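CGAS/DncV-like nucleotidyltransferase in E. coli homolog (Elizabethkingia meningoseptica ATCC 13253 = NBRC 12535, PDB 6E0N) synthesises cyclic nucleotide second messengers, probably 3',3'-linked cyclic dinucleotides, in response to phage infection as the nucleotidyltransferase of a CBASS antiviral system. Local coordinates at residues 14-19 and 48-53; 57-62 and 131-136; 96-101 and 137-142. All coordinates share one frame; numbering follows the deposited sequence.

Interaction 1: 14-19 and 48-53. With GTP (guanosine-5'-triphosphate), chain C; GTP (guanosine-5'-triphosphate), chain D.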
# COMPACT_ATOMS: atom_id res chain seq x y z
N PRO A 14 4.35 -4.21 13.65
CA PRO A 14 3.01 -3.86 13.15
C PRO A 14 2.12 -3.43 14.30
O PRO A 14 2.20 -3.97 15.40
CB PRO A 14 2.51 -5.16 12.51
CG PRO A 14 3.71 -6.05 12.39
CD PRO A 14 4.66 -5.63 13.48
N VAL A 15 1.25 -2.46 14.03
CA VAL A 15 0.33 -1.96 15.05
C VAL A 15 -1.05 -2.57 14.80
O VAL A 15 -1.56 -3.33 15.63
CB VAL A 15 0.29 -0.42 15.06
CG1 VAL A 15 -0.66 0.08 16.13
CG2 VAL A 15 1.70 0.13 15.30
N SER A 16 -1.65 -2.28 13.65
CA SER A 16 -2.92 -2.87 13.26
C SER A 16 -2.65 -4.05 12.33
O SER A 16 -1.79 -3.98 11.45
CB SER A 16 -3.79 -1.86 12.51
OG SER A 16 -4.00 -0.69 13.28
N THR A 17 -3.41 -5.14 12.52
CA THR A 17 -3.28 -6.30 11.65
C THR A 17 -4.65 -6.94 11.43
O THR A 17 -5.64 -6.59 12.07
CB THR A 17 -2.33 -7.36 12.22
OG1 THR A 17 -2.95 -7.99 13.36
CG2 THR A 17 -1.00 -6.75 12.64
N THR A 18 -4.68 -7.92 10.52
CA THR A 18 -5.91 -8.63 10.20
C THR A 18 -6.39 -9.52 11.34
O THR A 18 -7.49 -10.08 11.25
CB THR A 18 -5.70 -9.49 8.95
OG1 THR A 18 -4.53 -10.30 9.10
CG2 THR A 18 -5.54 -8.61 7.72
N GLU A 19 -5.60 -9.68 12.40
CA GLU A 19 -6.05 -10.39 13.59
C GLU A 19 -6.93 -9.53 14.49
O GLU A 19 -7.59 -10.08 15.38
CB GLU A 19 -4.84 -10.90 14.39
CG GLU A 19 -3.96 -11.86 13.61
CD GLU A 19 -4.71 -13.08 13.12
OE1 GLU A 19 -5.31 -13.79 13.96
OE2 GLU A 19 -4.72 -13.32 11.90
N GLY A 48 -2.93 -3.05 0.27
CA GLY A 48 -2.47 -2.02 1.18
C GLY A 48 -1.92 -2.60 2.47
O GLY A 48 -1.55 -3.78 2.57
N SER A 49 -1.88 -1.74 3.49
CA SER A 49 -1.07 -2.02 4.68
C SER A 49 -1.53 -3.29 5.39
O SER A 49 -0.71 -4.02 5.98
CB SER A 49 -1.13 -0.83 5.63
OG SER A 49 -2.46 -0.63 6.11
N TYR A 50 -2.83 -3.57 5.40
CA TYR A 50 -3.30 -4.79 6.05
C TYR A 50 -2.88 -6.03 5.28
O TYR A 50 -2.61 -7.08 5.89
CB TYR A 50 -4.82 -4.76 6.24
CG TYR A 50 -5.27 -3.98 7.46
CD1 TYR A 50 -5.59 -2.64 7.38
CD2 TYR A 50 -5.37 -4.60 8.70
CE1 TYR A 50 -5.99 -1.92 8.50
CE2 TYR A 50 -5.78 -3.90 9.83
CZ TYR A 50 -6.09 -2.56 9.72
OH TYR A 50 -6.50 -1.86 10.83
N ARG A 51 -2.83 -5.94 3.95
CA ARG A 51 -2.39 -7.07 3.13
C ARG A 51 -0.88 -7.29 3.28
O ARG A 51 -0.43 -8.43 3.47
CB ARG A 51 -2.74 -6.80 1.67
CG ARG A 51 -2.27 -7.87 0.69
CD ARG A 51 -3.11 -9.13 0.81
NE ARG A 51 -2.57 -10.24 0.03
CZ ARG A 51 -2.82 -10.44 -1.26
NH1 ARG A 51 -3.60 -9.61 -1.94
NH2 ARG A 51 -2.28 -11.48 -1.88
N ASN A 52 -0.10 -6.22 3.19
CA ASN A 52 1.35 -6.31 3.23
C ASN A 52 1.90 -6.27 4.65
O ASN A 52 3.11 -6.43 4.83
CB ASN A 52 1.94 -5.18 2.39
CG ASN A 52 1.35 -5.13 0.99
OD1 ASN A 52 1.25 -6.15 0.32
ND2 ASN A 52 0.97 -3.94 0.55
N ASN A 53 1.05 -6.06 5.65
CA ASN A 53 1.45 -6.05 7.06
C ASN A 53 2.42 -4.91 7.36
O ASN A 53 3.48 -5.11 7.97
CB ASN A 53 2.01 -7.40 7.51
CG ASN A 53 1.97 -7.58 9.01
OD1 ASN A 53 1.14 -6.99 9.70
ND2 ASN A 53 2.89 -8.39 9.54
PG GTP C . -1.33 3.17 4.46
O1G GTP C . -0.93 2.90 5.90
O2G GTP C . -1.03 4.62 4.15
O3G GTP C . -2.80 2.89 4.27
O3B GTP C . -0.41 2.24 3.52
PB GTP C . -1.01 1.30 2.36
O1B GTP C . -2.37 0.76 2.74
O2B GTP C . -0.01 0.19 2.12
O3A GTP C . -1.10 2.19 1.03
PA GTP C . -2.48 2.83 0.50
O1A GTP C . -3.56 2.78 1.55
O2A GTP C . -2.24 4.24 0.02
O5' GTP C . -2.88 1.90 -0.75
C5' GTP C . -3.18 0.55 -0.55
C4' GTP C . -2.53 -0.27 -1.65
O4' GTP C . -2.92 0.28 -2.92
C3' GTP C . -1.00 -0.38 -1.65
O3' GTP C . -0.53 -1.47 -0.95
C2' GTP C . -0.72 -0.57 -3.17
O2' GTP C . -0.74 -1.94 -3.45
C1' GTP C . -1.86 0.18 -3.86
N9 GTP C . -1.34 1.51 -4.24
C8 GTP C . -1.52 2.68 -3.57
N7 GTP C . -0.88 3.66 -4.24
C5 GTP C . -0.30 3.12 -5.34
C6 GTP C . 0.47 3.67 -6.36
O6 GTP C . 0.74 4.87 -6.37
N1 GTP C . 0.94 2.85 -7.37
C2 GTP C . 0.63 1.50 -7.36
N2 GTP C . 1.08 0.70 -8.33
N3 GTP C . -0.12 0.97 -6.34
C4 GTP C . -0.58 1.77 -5.35
PG GTP D . 7.25 -9.21 11.12
O1G GTP D . 8.05 -8.02 11.59
O2G GTP D . 7.19 -9.20 9.61
O3G GTP D . 7.87 -10.49 11.64
O3B GTP D . 5.74 -9.02 11.68
PB GTP D . 4.73 -10.18 12.17
O1B GTP D . 3.47 -9.55 12.70
O2B GTP D . 5.37 -11.05 13.21
O3A GTP D . 4.37 -11.00 10.84
PA GTP D . 4.81 -12.52 10.60
O1A GTP D . 6.07 -12.85 11.36
O2A GTP D . 5.02 -12.75 9.12
O5' GTP D . 3.60 -13.45 11.08
C5' GTP D . 2.44 -13.57 10.29
C4' GTP D . 1.54 -14.59 10.96
O4' GTP D . 1.91 -15.91 10.53
C3' GTP D . 1.65 -14.60 12.49
O3' GTP D . 0.38 -14.85 13.03
C2' GTP D . 2.60 -15.78 12.82
O2' GTP D . 2.29 -16.37 14.04
C1' GTP D . 2.33 -16.73 11.64
N9 GTP D . 3.43 -17.61 11.26
C8 GTP D . 4.64 -17.70 11.86
N7 GTP D . 5.36 -18.65 11.24
C5 GTP D . 4.60 -19.19 10.26
C6 GTP D . 4.84 -20.19 9.33
O6 GTP D . 5.93 -20.77 9.30
N1 GTP D . 3.86 -20.54 8.43
C2 GTP D . 2.64 -19.89 8.46
N2 GTP D . 1.70 -20.22 7.59
N3 GTP D . 2.40 -18.89 9.38
C4 GTP D . 3.37 -18.55 10.27
O HOH W 1 0.24 -4.47 9.66
O HOH W 2 -2.07 -7.43 8.70

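Interaction 2: 57-62 and 131-136. With APC (diphosphomethylphosphonic acid adenosyl ester), chain B.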
# COMPACT_ATOMS: atom_id res chain seq x y z
N ARG A 57 -0.14 2.52 12.57
CA ARG A 57 -1.08 3.37 13.28
C ARG A 57 -2.23 2.52 13.81
O ARG A 57 -2.69 1.59 13.14
CB ARG A 57 -1.63 4.48 12.37
CG ARG A 57 -0.55 5.36 11.77
CD ARG A 57 -1.08 6.74 11.39
NE ARG A 57 -0.61 7.77 12.31
CZ ARG A 57 -0.64 9.07 12.05
NH1 ARG A 57 -1.11 9.51 10.89
NH2 ARG A 57 -0.19 9.94 12.95
N GLN A 58 -2.69 2.85 15.01
CA GLN A 58 -3.79 2.12 15.61
C GLN A 58 -5.07 2.38 14.82
O GLN A 58 -5.30 3.49 14.33
CB GLN A 58 -4.00 2.57 17.05
CG GLN A 58 -2.77 2.45 17.94
CD GLN A 58 -3.06 2.80 19.39
OE1 GLN A 58 -3.76 3.77 19.68
NE2 GLN A 58 -2.53 2.00 20.30
N ASN A 59 -5.90 1.35 14.70
CA ASN A 59 -7.23 1.49 14.10
C ASN A 59 -7.15 2.01 12.67
O ASN A 59 -7.99 2.79 12.23
CB ASN A 59 -8.13 2.37 14.97
CG ASN A 59 -9.60 2.04 14.82
OD1 ASN A 59 -10.05 0.98 15.24
ND2 ASN A 59 -10.36 2.96 14.24
N SER A 60 -6.13 1.57 11.94
CA SER A 60 -5.93 2.04 10.57
C SER A 60 -7.05 1.56 9.66
O SER A 60 -7.67 0.52 9.89
CB SER A 60 -4.59 1.52 10.03
OG SER A 60 -3.50 2.02 10.79
N ASP A 61 -7.28 2.32 8.59
CA ASP A 61 -8.27 1.94 7.59
C ASP A 61 -7.77 0.75 6.78
O ASP A 61 -6.58 0.61 6.51
CB ASP A 61 -8.53 3.10 6.63
CG ASP A 61 -8.99 4.37 7.34
OD1 ASP A 61 -9.29 4.31 8.55
OD2 ASP A 61 -9.05 5.42 6.67
N VAL A 62 -8.71 -0.11 6.38
CA VAL A 62 -8.40 -1.31 5.60
C VAL A 62 -8.88 -1.11 4.17
O VAL A 62 -9.95 -0.54 3.93
CB VAL A 62 -9.01 -2.58 6.23
CG1 VAL A 62 -10.53 -2.47 6.33
CG2 VAL A 62 -8.62 -3.81 5.42
N ASN A 131 -17.01 -0.67 16.86
CA ASN A 131 -16.76 -2.09 16.69
C ASN A 131 -16.15 -2.47 15.35
O ASN A 131 -15.97 -3.66 15.09
CB ASN A 131 -18.06 -2.88 16.88
CG ASN A 131 -18.61 -2.76 18.28
OD1 ASN A 131 -17.87 -2.72 19.26
ND2 ASN A 131 -19.94 -2.69 18.39
N ARG A 132 -15.83 -1.51 14.49
CA ARG A 132 -15.23 -1.85 13.21
C ARG A 132 -14.39 -0.69 12.70
O ARG A 132 -14.76 0.48 12.90
CB ARG A 132 -16.28 -2.26 12.16
CG ARG A 132 -17.13 -1.13 11.65
CD ARG A 132 -18.00 -1.54 10.42
NE ARG A 132 -18.56 -0.32 9.85
CZ ARG A 132 -19.83 0.05 9.96
NH1 ARG A 132 -20.72 -0.73 10.57
NH2 ARG A 132 -20.21 1.21 9.44
N ILE A 133 -13.28 -1.02 12.05
CA ILE A 133 -12.45 0.01 11.45
C ILE A 133 -13.12 0.56 10.20
O ILE A 133 -14.04 -0.04 9.63
CB ILE A 133 -11.04 -0.52 11.13
CG1 ILE A 133 -11.12 -1.70 10.15
CG2 ILE A 133 -10.33 -0.95 12.40
CD1 ILE A 133 -9.75 -2.23 9.73
N THR A 134 -12.67 1.74 9.78
CA THR A 134 -13.07 2.29 8.50
C THR A 134 -12.45 1.47 7.38
O THR A 134 -11.34 0.94 7.50
CB THR A 134 -12.61 3.74 8.39
OG1 THR A 134 -13.31 4.52 9.37
CG2 THR A 134 -12.87 4.29 7.00
N ALA A 135 -13.18 1.35 6.28
CA ALA A 135 -12.72 0.62 5.12
C ALA A 135 -12.85 1.47 3.87
O ALA A 135 -13.82 2.22 3.71
CB ALA A 135 -13.52 -0.67 4.92
N ASP A 136 -11.86 1.36 2.99
CA ASP A 136 -11.94 1.88 1.63
C ASP A 136 -12.24 0.69 0.72
O ASP A 136 -11.43 -0.23 0.61
CB ASP A 136 -10.62 2.54 1.24
CG ASP A 136 -10.39 3.85 1.95
OD1 ASP A 136 -11.33 4.35 2.58
OD2 ASP A 136 -9.26 4.37 1.87
PG APC B . -10.21 12.04 -2.06
O1G APC B . -9.79 11.89 -0.61
O2G APC B . -11.70 11.80 -2.19
O3G APC B . -9.88 13.43 -2.53
PB APC B . -9.10 9.45 -2.43
O1B APC B . -9.24 9.33 -0.96
O2B APC B . -9.80 8.38 -3.19
O3B APC B . -9.41 10.95 -2.98
PA APC B . -6.61 7.93 -1.50
O1A APC B . -7.13 8.20 -0.12
O2A APC B . -5.07 8.04 -1.49
C3A APC B . -7.34 9.21 -2.67
O5' APC B . -6.97 6.45 -2.12
C5' APC B . -8.17 5.91 -1.68
C4' APC B . -8.00 4.37 -1.67
O4' APC B . -7.90 3.96 -2.90
C3' APC B . -6.67 4.02 -0.97
O3' APC B . -6.93 3.62 0.31
C2' APC B . -6.10 2.87 -1.81
O2' APC B . -6.45 1.56 -1.16
C1' APC B . -6.66 2.94 -2.98
N9 APC B . -5.69 3.47 -3.93
C8 APC B . -5.17 4.69 -4.14
N7 APC B . -4.31 4.62 -5.16
C5 APC B . -4.29 3.35 -5.59
C6 APC B . -3.60 2.71 -6.60
N6 APC B . -2.63 3.16 -7.58
N1 APC B . -3.77 1.42 -6.82
C2 APC B . -4.63 0.72 -6.05
N3 APC B . -5.31 1.34 -5.07
C4 APC B . -5.14 2.65 -4.83
O HOH W 3 -10.19 3.02 10.85
O HOH W 4 -13.31 2.83 14.40

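Interaction 3: 96-101 and 137-142. With APC (diphosphomethylphosphonic acid adenosyl ester), chain B.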
# COMPACT_ATOMS: atom_id res chain seq x y z
N TYR A 96 -21.18 -3.09 -19.28
CA TYR A 96 -21.01 -2.74 -17.87
C TYR A 96 -19.75 -1.89 -17.72
O TYR A 96 -18.64 -2.42 -17.63
CB TYR A 96 -20.92 -4.01 -17.03
CG TYR A 96 -21.25 -3.81 -15.56
CD1 TYR A 96 -22.37 -3.08 -15.17
CD2 TYR A 96 -20.47 -4.38 -14.57
CE1 TYR A 96 -22.68 -2.91 -13.83
CE2 TYR A 96 -20.77 -4.22 -13.23
CZ TYR A 96 -21.88 -3.48 -12.86
OH TYR A 96 -22.18 -3.32 -11.53
N ASN A 97 -19.92 -0.57 -17.69
CA ASN A 97 -18.80 0.34 -17.57
C ASN A 97 -18.47 0.61 -16.11
O ASN A 97 -19.24 0.27 -15.20
CB ASN A 97 -19.08 1.65 -18.32
CG ASN A 97 -20.25 2.42 -17.73
OD1 ASN A 97 -20.37 2.56 -16.51
ND2 ASN A 97 -21.12 2.94 -18.59
N PHE A 98 -17.32 1.24 -15.88
CA PHE A 98 -16.88 1.45 -14.51
C PHE A 98 -17.80 2.39 -13.74
O PHE A 98 -18.01 2.22 -12.53
CB PHE A 98 -15.45 1.98 -14.45
CG PHE A 98 -14.94 2.10 -13.05
CD1 PHE A 98 -14.49 0.98 -12.38
CD2 PHE A 98 -14.97 3.31 -12.39
CE1 PHE A 98 -14.04 1.07 -11.08
CE2 PHE A 98 -14.52 3.41 -11.09
CZ PHE A 98 -14.06 2.29 -10.43
N ASP A 99 -18.34 3.41 -14.41
CA ASP A 99 -19.25 4.33 -13.74
C ASP A 99 -20.41 3.57 -13.09
O ASP A 99 -20.77 3.83 -11.94
CB ASP A 99 -19.78 5.37 -14.73
CG ASP A 99 -18.73 6.37 -15.15
OD1 ASP A 99 -17.77 6.59 -14.38
OD2 ASP A 99 -18.86 6.93 -16.26
N GLU A 100 -20.99 2.62 -13.83
CA GLU A 100 -22.09 1.83 -13.28
C GLU A 100 -21.61 0.93 -12.15
O GLU A 100 -22.31 0.76 -11.14
CB GLU A 100 -22.72 0.99 -14.38
CG GLU A 100 -23.31 1.77 -15.54
CD GLU A 100 -23.64 0.88 -16.72
OE1 GLU A 100 -22.72 0.54 -17.49
OE2 GLU A 100 -24.82 0.50 -16.86
N LEU A 101 -20.42 0.34 -12.29
CA LEU A 101 -19.90 -0.52 -11.24
C LEU A 101 -19.72 0.25 -9.94
O LEU A 101 -20.14 -0.21 -8.87
CB LEU A 101 -18.56 -1.13 -11.67
CG LEU A 101 -17.85 -1.98 -10.61
CD1 LEU A 101 -18.67 -3.21 -10.26
CD2 LEU A 101 -16.45 -2.37 -11.07
N VAL A 137 -13.41 0.71 0.10
CA VAL A 137 -13.81 -0.34 -0.84
C VAL A 137 -13.44 0.11 -2.24
O VAL A 137 -13.84 1.20 -2.68
CB VAL A 137 -15.31 -0.64 -0.72
CG1 VAL A 137 -15.72 -1.70 -1.72
CG2 VAL A 137 -15.64 -1.08 0.70
N ILE A 138 -12.69 -0.72 -2.95
CA ILE A 138 -12.12 -0.34 -4.24
C ILE A 138 -12.72 -1.22 -5.32
O ILE A 138 -12.17 -2.30 -5.61
CB ILE A 138 -10.59 -0.46 -4.22
CG1 ILE A 138 -10.02 0.35 -3.05
CG2 ILE A 138 -9.99 0.02 -5.53
CD1 ILE A 138 -8.58 0.04 -2.73
N PRO A 139 -13.84 -0.83 -5.94
CA PRO A 139 -14.32 -1.58 -7.11
C PRO A 139 -13.33 -1.44 -8.26
O PRO A 139 -12.71 -0.38 -8.45
CB PRO A 139 -15.66 -0.91 -7.44
CG PRO A 139 -15.54 0.49 -6.89
CD PRO A 139 -14.66 0.36 -5.64
N CYS A 140 -13.17 -2.51 -9.02
CA CYS A 140 -12.21 -2.52 -10.11
C CYS A 140 -12.52 -3.66 -11.06
O CYS A 140 -13.38 -4.50 -10.79
CB CYS A 140 -10.78 -2.64 -9.57
SG CYS A 140 -10.49 -4.16 -8.62
N PHE A 141 -11.79 -3.67 -12.17
CA PHE A 141 -11.86 -4.74 -13.16
C PHE A 141 -10.50 -5.42 -13.26
O PHE A 141 -9.49 -4.93 -12.78
CB PHE A 141 -12.23 -4.21 -14.55
CG PHE A 141 -13.61 -3.63 -14.66
CD1 PHE A 141 -14.72 -4.39 -14.34
CD2 PHE A 141 -13.80 -2.34 -15.12
CE1 PHE A 141 -16.00 -3.87 -14.45
CE2 PHE A 141 -15.07 -1.81 -15.24
CZ PHE A 141 -16.17 -2.57 -14.90
N VAL A 142 -10.49 -6.57 -13.95
CA VAL A 142 -9.24 -7.23 -14.30
C VAL A 142 -8.47 -6.37 -15.29
O VAL A 142 -9.04 -5.75 -16.20
CB VAL A 142 -9.53 -8.62 -14.90
CG1 VAL A 142 -8.26 -9.23 -15.50
CG2 VAL A 142 -10.11 -9.54 -13.84
PG APC B . -10.21 12.04 -2.06
O1G APC B . -9.79 11.89 -0.61
O2G APC B . -11.70 11.80 -2.19
O3G APC B . -9.88 13.43 -2.53
PB APC B . -9.10 9.45 -2.43
O1B APC B . -9.24 9.33 -0.96
O2B APC B . -9.80 8.38 -3.19
O3B APC B . -9.41 10.95 -2.98
PA APC B . -6.61 7.93 -1.50
O1A APC B . -7.13 8.20 -0.12
O2A APC B . -5.07 8.04 -1.49
C3A APC B . -7.34 9.21 -2.67
O5' APC B . -6.97 6.45 -2.12
C5' APC B . -8.17 5.91 -1.68
C4' APC B . -8.00 4.37 -1.67
O4' APC B . -7.90 3.96 -2.90
C3' APC B . -6.67 4.02 -0.97
O3' APC B . -6.93 3.62 0.31
C2' APC B . -6.10 2.87 -1.81
O2' APC B . -6.45 1.56 -1.16
C1' APC B . -6.66 2.94 -2.98
N9 APC B . -5.69 3.47 -3.93
C8 APC B . -5.17 4.69 -4.14
N7 APC B . -4.31 4.62 -5.16
C5 APC B . -4.29 3.35 -5.59
C6 APC B . -3.60 2.71 -6.60
N6 APC B . -2.63 3.16 -7.58
N1 APC B . -3.77 1.42 -6.82
C2 APC B . -4.63 0.72 -6.05
N3 APC B . -5.31 1.34 -5.07
C4 APC B . -5.14 2.65 -4.83

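Interaction 1: 14-19 and 48-53
T17 and Y50 mark the closest backbone approach, their CA atoms 5.8 Å apart, where the loop 14-19 runs beside the short helix 48-52 with no direct hydrogen bond between them. The Y50 ring presents its edge to this loop: T17 C and T18 N lie in the ring plane, and CE2 comes within 3.5 Å of T17 O. T18 slides past the tyrosine in the opposite direction, its CG2 resting against Y50 O. At the phenol end, Y50 OH is 3.2 Å from S16 CB, while the polar ends of Y50 and S16 bond to S60 O and R57 O respectively. N53 leaves the helix with positive phi (63°), and its CG, anti to the backbone N (chi1 -160°), carries OD1 to within 3.6 Å of both P14 CB and T17 CG2. Water supplies the polar link: one molecule donates to S16 O and to N53 OD1, and a second bridges T18 N to Y50 O. Two GTP molecules flank the contact. S49 N donates to O1B of the chain C GTP at 2.7 Å, in keeping with the nucleotide-binding Gly-Ser of nucleotidyltransferases, and N53 ND2 bonds weakly to O1B of the chain D GTP. Helix 48-52 directly follows strand 42-47; R51 ties it to helix 171-184 through a salt bridge to E172, and S49 touches K197 of helix 188-205.

Interaction 2: 57-62 and 131-136
V62 CG1 and I133 CD1 meet at 3.5 Å, tighter than ordinary carbon packing, just where two converging segments become neighbouring parallel strands. Each residue puts one of its two gamma branches, CG1, in the crowded position between backbone N and carbonyl carbon (chi1 59° for V62, 60° for I133), and the side chains cross at about a right angle. I133 also sets CG2 against N59 OD1, an oxygen that accepts from K22, and A135 CB lies on the same face of the sheet as V62, touching its CG1. The backbones are joined by a parallel bridge. V62 N donates to T134 O at 3.0 Å, in the carbonyl plane, and V62 O receives D136 N at 2.9 Å; CA-H...O contacts from D61 and A135 flank these bonds. D61 and T134 lie side by side, with D61 OD1 3.4 Å from T134 CB. A water grips three groups here, donating to N59 O and D61 OD1 and accepting from T134 N. D136 OD2 stands 2.9 Å from the ribose O3' of APC. The bridge thus holds together D61 and D136, both assigned to the magnesium site, although the D61 side chain stays about 6 Å from the bound magnesium in this crystal. D61 OD2 and D136 OD1 are 4.8 Å apart and D63 lies beside D136, an arrangement consistent with the aspartate metal site of nucleotidyltransferases.

Interaction 3: 96-101 and 137-142
F98 and L101, in the first turn of helix 98-113, pack on P139 and F141 of strand 135-147, so that the helix start lies against the central sheet of the nucleotidyltransferase fold. A capping box shapes that start. N97, at the N-cap, accepts E100 N on OD1 at 2.8 Å in a bond nearly along the C=O direction, and E100 OE1 in turn accepts N97 N at 3.0 Å. F98 swings its ring away from its own backbone N (chi1 -176°), which brings one ring edge to the strand: CE1 lies 3.3 Å from P139 O, and that oxygen sits in the ring plane. The far end of the ring, CZ, reaches the proline CG. F141 adopts a different first torsion, its CG anti to the carbonyl carbon (chi1 -66°), and its ring reaches across to the helix start, where F98 N lies at the edge in the ring plane. The two phenylalanines touch through F141 CE2 and F98 CB, 3.9 Å apart, and CE2 also lies at the edge of the F98 ring, so neither ring face is stacked on the other. One face of F141 is taken by L101 instead. L101 comes from the opposite direction and places CD2 4.1 Å from the ring centroid, 27° off the normal, a CH-pi contact; the same methyl meets P139 CB at 4.0 Å and touches C140 O. F38 of helix 21-38 and M66 and Y68 of strand 62-68 also adjoin L101. The CB atoms of I138 and C140 are turned away from segment 96-101, and I138 CD1 lies 3.1 Å from O2' of the APC ribose.

In the fold
Interactions 1 and 2 adjoin directly through a serine and a tyrosine hydroxyl, so loop 14-19 and helix 48-52 both touch the loop that contains D61. Interactions 2 and 3 use successive parts of strand 135-147, with centres about 23 Å apart, and both touch APC. All three are partly buried, yet their chemistry differs. Interaction 1 relies on van der Waals contact and bridging waters between two GTP molecules, interaction 2 on strand hydrogen bonds that position carboxylates, and interaction 3 on aromatic and aliphatic side chains joining helix to sheet. The centre of interaction 3 is about 20 Å from that of the chain, against 10 and 14 Å for the centres of interactions 1 and 2.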